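Long-range contacts in S-adenosylmethionine:tRNA ribosyltransferase-isomerase (Thermus thermophilus, PDB 1WDI), which probably transfers and isomerises the ribose moiety of S-adenosylmethionine onto preQ1-modified tRNA, giving epoxyqueuosine in the queuosine pathway: residues Y9-Q15 against Y325-V329; P23-A27 against L187-P191; V45-P49 against L193-L197; L52-L58 against M200-R205. All blocks are in the same frame, centred on the assembly; numbering follows the deposited sequence.

Contact 1 (Y9-Q15 against Y325-V329); sequences YHLPPEQ and YRLAV
Here the N-terminal loop leading toward strand 28-32 packs on helix 318-330, near the C-terminal end of the chain: Tyr9-Pro12 is extended, Pro13-Gln15 makes one 3-10 turn closed by Gln15 N to Pro12 O (2.9 Å), and Tyr325-Val329 is a turn of the helix. The nearest CA atoms are those of Tyr9 and Arg326, 7.0 Å apart. The aromatic part is an offset edge-to-face pair. Tyr9, chi1 p, receives the edge of Tyr325 on its ring face, with centroids 5.2 Å apart, planes at 61° and Tyr9 CE2 to Tyr325 CD2 at 3.4 Å. Both hydroxyls hydrogen-bond to the backbone of His302, Tyr9 OH to its O and Tyr325 OH to its N. The aliphatic part centres on Val329 (chi1 t), which sits between Tyr9 and Pro12: its CG2 is 3.9 Å from Tyr9 CE1 and 3.5 Å from His10 O, while Val329 CG1 meets Pro12 CD at 3.6 Å.

Contact 2 (P23-A27 against L187-P191); sequences PRDMA and LHFTP
Pro23, preceded by a cis peptide bond, leads into a tight 3-10 turn in which Met26 N bonds Pro23 O at 3.1 Å. Arg24 follows with its CA 5.0 Å from that of His188, the shortest CA-CA distance between the segments. Its side chain (m, t, m) reaches along the other segment: Arg24 NH2 donates to Phe189 O at 3.1 Å, and NE makes weak bonds to Leu187 O at 2.8 Å and Phe189 O at 3.4 Å. These carbonyls lie near the guanidinium plane, while Thr190 CG2 lies over one face. Phe189 itself turns CB away, its ring meeting Phe60 and Phe298 edge-to-face. Leu187 CG rests 3.9 Å from Arg24 CD. Arg24 O takes a hydrogen bond from a water (2.7 Å), which is also bonded to His188 ND1 (2.7 Å); His188 NE2 is hydrogen-bonded to Asn300 OD1. Asp25, chi1 p, accepts a hydrogen bond at OD2 from Thr190 OG1, 3.1 Å away. Thr190 is the N-cap of helix 191-199, its OG1 accepting from Leu193 N, so Asp25 ties the turn before strand 28-32 to the start of that helix. Ala27 sets CB against the imidazole, 3.9 Å from His188 ND1.

Contact 3 (V45-P49 against L193-L197); sequences VRDLP and LLERL
Leu193 and Leu197, one turn apart on helix 191-199, form the apolar centre together with Val45, Leu48 and Pro49. Leu193 (chi1 t) brings CD2 to 3.6 Å from Val45 CG1 and CD1 to 3.9 Å from Pro49 CD. Leu197 (chi1 m) places CD2 4.0 Å from Pro49 CG and CD1 4.3 Å from Leu48 CD2. Register is set by Arg46 beside Leu193 (CA to CA 6.3 Å) and Pro49 beside Leu197 (6.2 Å); Val45-Asp47 is a 3-10 turn, with Leu48 N bonded to Val45 O at 3.0 Å. Further out, Arg196 roofs the apolar contact: its NH1 donates to Arg46 O at 2.7 Å and its NH2 weakly to the same Arg46 O at 3.3 Å. Pro49 CG lies over one face of this guanidinium, 3.7 Å from Arg196 NH2. Over the opposite face the Arg46 guanidinium stacks flat, centres 4.3 Å apart and planes at 9°, a like-charge arginine-arginine stack at the edge of a helix packed against the turn that follows strand 40-44.

Contact 4 (L52-L58 against M200-R205); sequences LRPGDVL and MGVELR
Two loops, each about to enter a strand, interlock before their backbones pair. Arg53 to Asp56 is a type II turn, with Asp56 N bonded to Arg53 O (2.9 Å) and Arg53 N to Asp56 OD2 (2.7 Å), which also salt-bridges Arg252; Gly55, at phi 106°, suits its third position. The Pro54 ring is the bump, its CB 3.3 Å from Met200 O and its CA 4.4 Å from that of Gly201. A CB on Gly201 would come within 3.2 Å of Pro54 CB, so the bare glycine provides the hollow; Gly55 N donates to Gly201 O at 3.0 Å. Met200 (chi1 p) curls back to lodge CE 3.5 Å from Leu52 O and 3.6 Å from Arg53 CA. Gly201 is the C' residue of the Schellman motif ending helix 191-199, before strand 203-211, which runs parallel to strand 57-73. Val57 pairs with Glu203 and Leu58 with Leu204, through Glu203 N to Asp56 O (2.9 Å), Leu58 N to Glu203 O (2.8 Å) and Arg205 N to Leu58 O (2.8 Å). Val202 plugs the gap between two leucines, CG2 4.1 Å from Leu52 CB and CG1 4.0 Å from Leu58 CB. On the other sheet face, Val57 packs CG2 3.8 Å from Glu203 CD and CG1 3.7 Å from Arg205 CG; Glu203 OE1 salt-bridges Arg205 NH2 (2.7 Å), and its OE2 Arg251.

From the N terminus, contact 1 closes the longest loop, joining the start of the chain to helix 318-330, and the other three nest inside it. The first segments of contacts 2, 3 and 4 follow in order, around strands 28-32 and 40-44 and into strand 57-73; their partners come in the same order, through helix 191-199 into strand 203-211. These three loops cross. Contacts 2 and 3 join through Asp25 O to Arg46 N and Ala27 O to Val45 N, both 2.9 Å, probable hydrogen bonds. Contacts 3 and 4 meet where Leu197 CD1 packs on Leu58 CD2 at 3.6 Å, and Phe189 links contact 2 to both. Contact 1 stands apart, its nearest atoms about 11 Å from contact 2.

Contact 1 (Y9-Q15 against Y325-V329)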
loop_
_atom_site.group_PDB
_atom_site.type_symbol
_atom_site.label_atom_id
_atom_site.label_comp_id
_atom_site.label_asym_id
_atom_site.label_seq_id
_atom_site.Cartn_x
_atom_site.Cartn_y
_atom_site.Cartn_z
ATOM N N TYR A 9 -13.863 -6.951 17.613
ATOM C CA TYR A 9 -14.213 -5.840 18.489
ATOM C C TYR A 9 -15.399 -5.153 17.836
ATOM O O TYR A 9 -15.626 -5.316 16.638
ATOM C CB TYR A 9 -13.031 -4.871 18.656
ATOM C CG TYR A 9 -12.706 -4.030 17.442
ATOM C CD1 TYR A 9 -13.342 -2.808 17.224
ATOM C CD2 TYR A 9 -11.763 -4.457 16.509
ATOM C CE1 TYR A 9 -13.046 -2.030 16.109
ATOM C CE2 TYR A 9 -11.463 -3.687 15.388
ATOM C CZ TYR A 9 -12.107 -2.478 15.194
ATOM O OH TYR A 9 -11.836 -1.728 14.073
ATOM N N HIS A 10 -16.164 -4.405 18.622
ATOM C CA HIS A 10 -17.332 -3.718 18.097
ATOM C C HIS A 10 -16.962 -2.399 17.435
ATOM O O HIS A 10 -16.400 -1.507 18.073
ATOM C CB HIS A 10 -18.350 -3.463 19.214
ATOM C CG HIS A 10 -19.562 -2.712 18.759
ATOM N ND1 HIS A 10 -20.437 -3.211 17.818
ATOM C CD2 HIS A 10 -20.023 -1.482 19.086
ATOM C CE1 HIS A 10 -21.382 -2.319 17.581
ATOM N NE2 HIS A 10 -21.154 -1.261 18.337
ATOM N N LEU A 11 -17.279 -2.287 16.150
ATOM C CA LEU A 11 -16.999 -1.074 15.395
ATOM C C LEU A 11 -18.288 -0.449 14.885
ATOM O O LEU A 11 -18.855 -0.906 13.890
ATOM C CB LEU A 11 -16.083 -1.372 14.202
ATOM C CG LEU A 11 -15.835 -0.175 13.276
ATOM C CD1 LEU A 11 -15.220 0.971 14.076
ATOM C CD2 LEU A 11 -14.922 -0.578 12.126
ATOM N N PRO A 12 -18.773 0.603 15.562
ATOM C CA PRO A 12 -20.008 1.247 15.109
ATOM C C PRO A 12 -19.828 1.616 13.641
ATOM O O PRO A 12 -18.868 2.296 13.281
ATOM C CB PRO A 12 -20.108 2.474 16.012
ATOM C CG PRO A 12 -19.469 2.008 17.282
ATOM C CD PRO A 12 -18.252 1.253 16.778
ATOM N N PRO A 13 -20.739 1.159 12.771
ATOM C CA PRO A 13 -20.639 1.463 11.342
ATOM C C PRO A 13 -20.463 2.954 11.056
ATOM O O PRO A 13 -19.865 3.330 10.045
ATOM C CB PRO A 13 -21.952 0.920 10.785
ATOM C CG PRO A 13 -22.253 -0.228 11.699
ATOM C CD PRO A 13 -21.940 0.355 13.054
ATOM N N GLU A 14 -20.981 3.791 11.953
ATOM C CA GLU A 14 -20.905 5.241 11.799
ATOM C C GLU A 14 -19.483 5.781 11.898
ATOM O O GLU A 14 -19.175 6.832 11.336
ATOM C CB GLU A 14 -21.766 5.944 12.861
ATOM C CG GLU A 14 -23.189 5.431 12.964
ATOM C CD GLU A 14 -23.312 4.227 13.879
ATOM O OE1 GLU A 14 -24.377 3.573 13.869
ATOM O OE2 GLU A 14 -22.350 3.941 14.617
ATOM N N GLN A 15 -18.619 5.070 12.616
ATOM C CA GLN A 15 -17.246 5.525 12.781
ATOM C C GLN A 15 -16.300 5.122 11.658
ATOM O O GLN A 15 -15.094 5.327 11.751
ATOM C CB GLN A 15 -16.703 5.075 14.140
ATOM C CG GLN A 15 -17.367 5.821 15.288
ATOM C CD GLN A 15 -16.869 5.403 16.651
ATOM O OE1 GLN A 15 -15.700 5.594 16.990
ATOM N NE2 GLN A 15 -17.761 4.831 17.449
ATOM N N TYR A 325 -7.793 -0.512 20.418
ATOM C CA TYR A 325 -8.873 -0.365 19.449
ATOM C C TYR A 325 -10.197 -0.060 20.141
ATOM O O TYR A 325 -10.995 0.731 19.645
ATOM C CB TYR A 325 -9.009 -1.626 18.589
ATOM C CG TYR A 325 -8.242 -1.548 17.284
ATOM C CD1 TYR A 325 -6.849 -1.519 17.267
ATOM C CD2 TYR A 325 -8.915 -1.481 16.067
ATOM C CE1 TYR A 325 -6.144 -1.426 16.061
ATOM C CE2 TYR A 325 -8.226 -1.384 14.864
ATOM C CZ TYR A 325 -6.842 -1.358 14.866
ATOM O OH TYR A 325 -6.164 -1.262 13.666
ATOM N N ARG A 326 -10.429 -0.686 21.289
ATOM C CA ARG A 326 -11.658 -0.434 22.032
ATOM C C ARG A 326 -11.621 1.017 22.506
ATOM O O ARG A 326 -12.631 1.713 22.472
ATOM C CB ARG A 326 -11.761 -1.387 23.226
ATOM C CG ARG A 326 -13.043 -2.198 23.248
ATOM C CD ARG A 326 -12.761 -3.671 23.506
ATOM N NE ARG A 326 -12.033 -3.881 24.755
ATOM C CZ ARG A 326 -11.190 -4.886 24.953
ATOM N NH1 ARG A 326 -10.975 -5.767 23.980
ATOM N NH2 ARG A 326 -10.551 -5.001 26.108
ATOM N N LEU A 327 -10.447 1.474 22.931
ATOM C CA LEU A 327 -10.285 2.852 23.384
ATOM C C LEU A 327 -10.561 3.798 22.215
ATOM O O LEU A 327 -11.249 4.804 22.369
ATOM C CB LEU A 327 -8.863 3.094 23.911
ATOM C CG LEU A 327 -8.580 4.529 24.395
ATOM C CD1 LEU A 327 -9.454 4.823 25.617
ATOM C CD2 LEU A 327 -7.101 4.704 24.751
ATOM N N ALA A 328 -10.017 3.468 21.046
ATOM C CA ALA A 328 -10.207 4.284 19.848
ATOM C C ALA A 328 -11.695 4.419 19.552
ATOM O O ALA A 328 -12.185 5.512 19.242
ATOM C CB ALA A 328 -9.495 3.653 18.660
ATOM N N VAL A 329 -12.413 3.305 19.641
ATOM C CA VAL A 329 -13.849 3.324 19.402
ATOM C C VAL A 329 -14.521 4.249 20.425
ATOM O O VAL A 329 -15.250 5.168 20.060
ATOM C CB VAL A 329 -14.465 1.912 19.531
ATOM C CG1 VAL A 329 -15.995 2.003 19.486
ATOM C CG2 VAL A 329 -13.961 1.020 18.402
#

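Contact 2 (P23-A27 against L187-P191)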
loop_
_atom_site.group_PDB
_atom_site.type_symbol
_atom_site.label_atom_id
_atom_site.label_comp_id
_atom_site.label_asym_id
_atom_site.label_seq_id
_atom_site.Cartn_x
_atom_site.Cartn_y
_atom_site.Cartn_z
ATOM N N PRO A 23 -7.183 19.958 6.570
ATOM C CA PRO A 23 -6.071 19.324 5.854
ATOM C C PRO A 23 -5.977 17.866 6.291
ATOM O O PRO A 23 -6.500 17.497 7.346
ATOM C CB PRO A 23 -4.863 20.142 6.296
ATOM C CG PRO A 23 -5.457 21.489 6.597
ATOM C CD PRO A 23 -6.706 21.111 7.347
ATOM N N ARG A 24 -5.309 17.045 5.488
ATOM C CA ARG A 24 -5.195 15.626 5.790
ATOM C C ARG A 24 -4.483 15.317 7.103
ATOM O O ARG A 24 -4.824 14.340 7.774
ATOM C CB ARG A 24 -4.505 14.898 4.627
ATOM C CG ARG A 24 -5.250 15.048 3.294
ATOM C CD ARG A 24 -4.683 14.142 2.202
ATOM N NE ARG A 24 -3.301 14.466 1.850
ATOM C CZ ARG A 24 -2.936 15.496 1.090
ATOM N NH1 ARG A 24 -3.850 16.316 0.590
ATOM N NH2 ARG A 24 -1.653 15.707 0.828
ATOM N N ASP A 25 -3.508 16.141 7.477
ATOM C CA ASP A 25 -2.770 15.908 8.710
ATOM C C ASP A 25 -3.490 16.383 9.970
ATOM O O ASP A 25 -2.889 16.458 11.042
ATOM C CB ASP A 25 -1.370 16.532 8.638
ATOM C CG ASP A 25 -1.403 18.035 8.422
ATOM O OD1 ASP A 25 -2.503 18.616 8.352
ATOM O OD2 ASP A 25 -0.312 18.634 8.320
ATOM N N MET A 26 -4.774 16.707 9.841
ATOM C CA MET A 26 -5.555 17.119 11.000
ATOM C C MET A 26 -6.323 15.898 11.501
ATOM O O MET A 26 -7.037 15.959 12.500
ATOM C CB MET A 26 -6.507 18.268 10.658
ATOM C CG MET A 26 -5.838 19.648 10.664
ATOM S SD MET A 26 -5.085 20.102 12.261
ATOM C CE MET A 26 -6.558 20.590 13.208
ATOM N N ALA A 27 -6.168 14.783 10.792
ATOM C CA ALA A 27 -6.794 13.534 11.210
ATOM C C ALA A 27 -6.204 13.219 12.584
ATOM O O ALA A 27 -5.065 13.586 12.872
ATOM C CB ALA A 27 -6.448 12.420 10.231
ATOM N N LEU A 187 -1.712 8.705 2.956
ATOM C CA LEU A 187 -2.600 9.798 2.567
ATOM C C LEU A 187 -2.676 10.895 3.628
ATOM O O LEU A 187 -2.976 12.048 3.312
ATOM C CB LEU A 187 -4.010 9.267 2.297
ATOM C CG LEU A 187 -5.051 10.306 1.848
ATOM C CD1 LEU A 187 -4.828 10.648 0.378
ATOM C CD2 LEU A 187 -6.459 9.762 2.051
ATOM N N HIS A 188 -2.398 10.531 4.878
ATOM C CA HIS A 188 -2.451 11.471 6.001
ATOM C C HIS A 188 -1.393 12.564 5.973
ATOM O O HIS A 188 -1.550 13.601 6.623
ATOM C CB HIS A 188 -2.338 10.707 7.319
ATOM C CG HIS A 188 -3.426 9.700 7.524
ATOM N ND1 HIS A 188 -4.751 10.055 7.655
ATOM C CD2 HIS A 188 -3.386 8.350 7.626
ATOM C CE1 HIS A 188 -5.480 8.967 7.833
ATOM N NE2 HIS A 188 -4.676 7.919 7.819
ATOM N N PHE A 189 -0.315 12.331 5.231
ATOM C CA PHE A 189 0.765 13.299 5.145
ATOM C C PHE A 189 0.499 14.409 4.133
ATOM O O PHE A 189 -0.139 14.196 3.106
ATOM C CB PHE A 189 2.091 12.609 4.793
ATOM C CG PHE A 189 2.626 11.719 5.883
ATOM C CD1 PHE A 189 1.988 10.522 6.202
ATOM C CD2 PHE A 189 3.771 12.077 6.591
ATOM C CE1 PHE A 189 2.485 9.693 7.211
ATOM C CE2 PHE A 189 4.276 11.261 7.598
ATOM C CZ PHE A 189 3.629 10.058 7.910
ATOM N N THR A 190 1.004 15.595 4.442
ATOM C CA THR A 190 0.862 16.756 3.578
ATOM C C THR A 190 2.269 17.237 3.269
ATOM O O THR A 190 3.222 16.858 3.950
ATOM C CB THR A 190 0.148 17.910 4.295
ATOM O OG1 THR A 190 0.860 18.209 5.500
ATOM C CG2 THR A 190 -1.302 17.544 4.629
ATOM N N PRO A 191 2.419 18.079 2.236
ATOM C CA PRO A 191 3.752 18.582 1.905
ATOM C C PRO A 191 4.353 19.297 3.116
ATOM O O PRO A 191 5.558 19.227 3.354
ATOM C CB PRO A 191 3.476 19.530 0.737
ATOM C CG PRO A 191 2.328 18.860 0.045
ATOM C CD PRO A 191 1.436 18.474 1.211
HETATM O O HOH W 1 -6.204 12.245 6.881
#

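Contact 3 (V45-P49 against L193-L197)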
loop_
_atom_site.group_PDB
_atom_site.type_symbol
_atom_site.label_atom_id
_atom_site.label_comp_id
_atom_site.label_asym_id
_atom_site.label_seq_id
_atom_site.Cartn_x
_atom_site.Cartn_y
_atom_site.Cartn_z
ATOM N N VAL A 45 -2.226 13.766 13.348
ATOM C CA VAL A 45 -1.108 13.367 12.505
ATOM C C VAL A 45 -0.054 14.466 12.432
ATOM O O VAL A 45 1.145 14.184 12.393
ATOM C CB VAL A 45 -1.590 13.018 11.073
ATOM C CG1 VAL A 45 -0.394 12.767 10.160
ATOM C CG2 VAL A 45 -2.491 11.786 11.120
ATOM N N ARG A 46 -0.492 15.722 12.428
ATOM C CA ARG A 46 0.463 16.822 12.353
ATOM C C ARG A 46 1.424 16.844 13.545
ATOM O O ARG A 46 2.461 17.503 13.500
ATOM C CB ARG A 46 -0.267 18.169 12.249
ATOM C CG ARG A 46 -0.894 18.655 13.543
ATOM C CD ARG A 46 -1.484 20.052 13.367
ATOM N NE ARG A 46 -0.550 20.970 12.713
ATOM C CZ ARG A 46 0.550 21.468 13.272
ATOM N NH1 ARG A 46 0.882 21.145 14.515
ATOM N NH2 ARG A 46 1.324 22.298 12.580
ATOM N N ASP A 47 1.092 16.111 14.608
ATOM C CA ASP A 47 1.951 16.074 15.792
ATOM C C ASP A 47 3.045 15.021 15.729
ATOM O O ASP A 47 3.855 14.902 16.650
ATOM C CB ASP A 47 1.117 15.841 17.050
ATOM C CG ASP A 47 0.211 16.998 17.354
ATOM O OD1 ASP A 47 0.710 18.133 17.334
ATOM O OD2 ASP A 47 -0.991 16.775 17.612
ATOM N N LEU A 48 3.070 14.263 14.639
ATOM C CA LEU A 48 4.065 13.212 14.457
ATOM C C LEU A 48 5.509 13.622 14.789
ATOM O O LEU A 48 6.237 12.862 15.431
ATOM C CB LEU A 48 3.987 12.674 13.021
ATOM C CG LEU A 48 4.913 11.514 12.639
ATOM C CD1 LEU A 48 4.626 10.293 13.520
ATOM C CD2 LEU A 48 4.708 11.174 11.159
ATOM N N PRO A 49 5.940 14.834 14.378
ATOM C CA PRO A 49 7.312 15.276 14.664
ATOM C C PRO A 49 7.692 15.190 16.147
ATOM O O PRO A 49 8.854 14.955 16.491
ATOM C CB PRO A 49 7.327 16.715 14.142
ATOM C CG PRO A 49 6.353 16.659 13.003
ATOM C CD PRO A 49 5.216 15.863 13.613
ATOM N N LEU A 193 3.776 18.687 6.429
ATOM C CA LEU A 193 4.233 17.716 7.416
ATOM C C LEU A 193 5.553 17.108 6.970
ATOM O O LEU A 193 6.483 16.965 7.763
ATOM C CB LEU A 193 3.191 16.610 7.602
ATOM C CG LEU A 193 3.599 15.441 8.501
ATOM C CD1 LEU A 193 4.123 15.970 9.833
ATOM C CD2 LEU A 193 2.393 14.520 8.709
ATOM N N LEU A 194 5.632 16.747 5.697
ATOM C CA LEU A 194 6.857 16.168 5.174
ATOM C C LEU A 194 8.024 17.142 5.358
ATOM O O LEU A 194 9.092 16.753 5.820
ATOM C CB LEU A 194 6.684 15.796 3.693
ATOM C CG LEU A 194 5.773 14.583 3.432
ATOM C CD1 LEU A 194 5.603 14.350 1.927
ATOM C CD2 LEU A 194 6.383 13.340 4.095
ATOM N N GLU A 195 7.814 18.413 5.027
ATOM C CA GLU A 195 8.880 19.403 5.171
ATOM C C GLU A 195 9.305 19.561 6.629
ATOM O O GLU A 195 10.499 19.618 6.930
ATOM C CB GLU A 195 8.438 20.756 4.610
ATOM C CG GLU A 195 9.561 21.782 4.505
ATOM C CD GLU A 195 10.774 21.254 3.744
ATOM O OE1 GLU A 195 10.591 20.568 2.715
ATOM O OE2 GLU A 195 11.913 21.538 4.169
ATOM N N ARG A 196 8.335 19.630 7.538
ATOM C CA ARG A 196 8.663 19.761 8.952
ATOM C C ARG A 196 9.536 18.580 9.379
ATOM O O ARG A 196 10.481 18.743 10.151
ATOM C CB ARG A 196 7.382 19.810 9.796
ATOM C CG ARG A 196 6.558 21.090 9.600
ATOM C CD ARG A 196 5.200 20.986 10.283
ATOM N NE ARG A 196 5.338 20.747 11.715
ATOM C CZ ARG A 196 4.502 20.005 12.435
ATOM N NH1 ARG A 196 3.456 19.423 11.853
ATOM N NH2 ARG A 196 4.719 19.843 13.738
ATOM N N LEU A 197 9.225 17.390 8.870
ATOM C CA LEU A 197 10.009 16.204 9.206
ATOM C C LEU A 197 11.439 16.337 8.670
ATOM O O LEU A 197 12.401 15.985 9.354
ATOM C CB LEU A 197 9.327 14.946 8.639
ATOM C CG LEU A 197 8.014 14.557 9.337
ATOM C CD1 LEU A 197 7.248 13.511 8.529
ATOM C CD2 LEU A 197 8.336 14.040 10.732
#

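Contact 4 (L52-L58 against M200-R205)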
loop_
_atom_site.group_PDB
_atom_site.type_symbol
_atom_site.label_atom_id
_atom_site.label_comp_id
_atom_site.label_asym_id
_atom_site.label_seq_id
_atom_site.Cartn_x
_atom_site.Cartn_y
_atom_site.Cartn_z
ATOM N N LEU A 52 8.980 11.672 16.844
ATOM C CA LEU A 52 10.114 11.167 16.096
ATOM C C LEU A 52 11.338 11.947 16.541
ATOM O O LEU A 52 11.239 12.845 17.385
ATOM C CB LEU A 52 9.886 11.350 14.598
ATOM C CG LEU A 52 8.664 10.635 14.022
ATOM C CD1 LEU A 52 8.695 10.751 12.503
ATOM C CD2 LEU A 52 8.667 9.172 14.446
ATOM N N ARG A 53 12.494 11.599 15.999
ATOM C CA ARG A 53 13.704 12.328 16.339
ATOM C C ARG A 53 14.704 12.293 15.197
ATOM O O ARG A 53 14.639 11.425 14.329
ATOM C CB ARG A 53 14.316 11.795 17.638
ATOM C CG ARG A 53 14.500 10.306 17.713
ATOM C CD ARG A 53 14.121 9.813 19.105
ATOM N NE ARG A 53 14.431 8.400 19.271
ATOM C CZ ARG A 53 13.956 7.632 20.244
ATOM N NH1 ARG A 53 13.135 8.137 21.156
ATOM N NH2 ARG A 53 14.304 6.355 20.302
ATOM N N PRO A 54 15.625 13.266 15.163
ATOM C CA PRO A 54 16.607 13.274 14.078
ATOM C C PRO A 54 17.300 11.922 13.963
ATOM O O PRO A 54 17.751 11.358 14.957
ATOM C CB PRO A 54 17.557 14.414 14.467
ATOM C CG PRO A 54 17.413 14.503 15.965
ATOM C CD PRO A 54 15.929 14.302 16.168
ATOM N N GLY A 55 17.368 11.397 12.746
ATOM C CA GLY A 55 17.998 10.105 12.562
ATOM C C GLY A 55 16.967 9.024 12.303
ATOM O O GLY A 55 17.299 7.984 11.745
ATOM N N ASP A 56 15.722 9.251 12.721
ATOM C CA ASP A 56 14.674 8.271 12.461
ATOM C C ASP A 56 14.579 8.135 10.946
ATOM O O ASP A 56 14.771 9.106 10.214
ATOM C CB ASP A 56 13.309 8.740 12.980
ATOM C CG ASP A 56 13.115 8.484 14.464
ATOM O OD1 ASP A 56 13.840 7.649 15.043
ATOM O OD2 ASP A 56 12.207 9.109 15.046
ATOM N N VAL A 57 14.301 6.928 10.477
ATOM C CA VAL A 57 14.155 6.699 9.051
ATOM C C VAL A 57 12.696 6.351 8.794
ATOM O O VAL A 57 12.213 5.290 9.202
ATOM C CB VAL A 57 15.040 5.540 8.555
ATOM C CG1 VAL A 57 14.835 5.342 7.058
ATOM C CG2 VAL A 57 16.497 5.837 8.853
ATOM N N LEU A 58 12.001 7.261 8.123
ATOM C CA LEU A 58 10.593 7.084 7.799
ATOM C C LEU A 58 10.511 6.501 6.386
ATOM O O LEU A 58 10.952 7.123 5.419
ATOM C CB LEU A 58 9.895 8.443 7.876
ATOM C CG LEU A 58 8.405 8.568 8.201
ATOM C CD1 LEU A 58 8.054 7.753 9.435
ATOM C CD2 LEU A 58 8.081 10.041 8.433
ATOM N N MET A 200 13.576 18.525 10.773
ATOM C CA MET A 200 14.067 18.002 12.041
ATOM C C MET A 200 14.998 16.805 11.850
ATOM O O MET A 200 15.279 16.069 12.790
ATOM C CB MET A 200 12.912 17.633 12.976
ATOM C CG MET A 200 12.022 16.511 12.499
ATOM S SD MET A 200 10.929 16.057 13.843
ATOM C CE MET A 200 12.081 15.211 14.920
ATOM N N GLY A 201 15.472 16.615 10.625
ATOM C CA GLY A 201 16.398 15.527 10.358
ATOM C C GLY A 201 15.827 14.127 10.230
ATOM O O GLY A 201 16.557 13.154 10.393
ATOM N N VAL A 202 14.536 14.009 9.941
ATOM C CA VAL A 202 13.929 12.692 9.778
ATOM C C VAL A 202 14.082 12.276 8.323
ATOM O O VAL A 202 13.687 13.002 7.415
ATOM C CB VAL A 202 12.423 12.699 10.154
ATOM C CG1 VAL A 202 11.775 11.370 9.760
ATOM C CG2 VAL A 202 12.273 12.917 11.656
ATOM N N GLU A 203 14.671 11.110 8.102
ATOM C CA GLU A 203 14.861 10.633 6.744
ATOM C C GLU A 203 13.521 10.242 6.148
ATOM O O GLU A 203 12.670 9.670 6.830
ATOM C CB GLU A 203 15.805 9.429 6.726
ATOM C CG GLU A 203 17.217 9.746 7.154
ATOM C CD GLU A 203 18.172 8.597 6.905
ATOM O OE1 GLU A 203 17.978 7.877 5.903
ATOM O OE2 GLU A 203 19.124 8.426 7.695
ATOM N N LEU A 204 13.337 10.568 4.875
ATOM C CA LEU A 204 12.107 10.244 4.173
ATOM C C LEU A 204 12.516 9.330 3.021
ATOM O O LEU A 204 13.069 9.789 2.022
ATOM C CB LEU A 204 11.453 11.527 3.649
ATOM C CG LEU A 204 11.162 12.607 4.707
ATOM C CD1 LEU A 204 10.569 13.832 4.026
ATOM C CD2 LEU A 204 10.194 12.076 5.768
ATOM N N ARG A 205 12.263 8.033 3.175
ATOM C CA ARG A 205 12.639 7.050 2.158
ATOM C C ARG A 205 11.416 6.395 1.529
ATOM O O ARG A 205 10.437 6.107 2.223
ATOM C CB ARG A 205 13.525 5.973 2.786
ATOM C CG ARG A 205 14.737 6.509 3.529
ATOM C CD ARG A 205 15.760 7.128 2.584
ATOM N NE ARG A 205 16.955 7.544 3.309
ATOM C CZ ARG A 205 18.091 7.908 2.728
ATOM N NH1 ARG A 205 18.189 7.909 1.404
ATOM N NH2 ARG A 205 19.127 8.265 3.472
#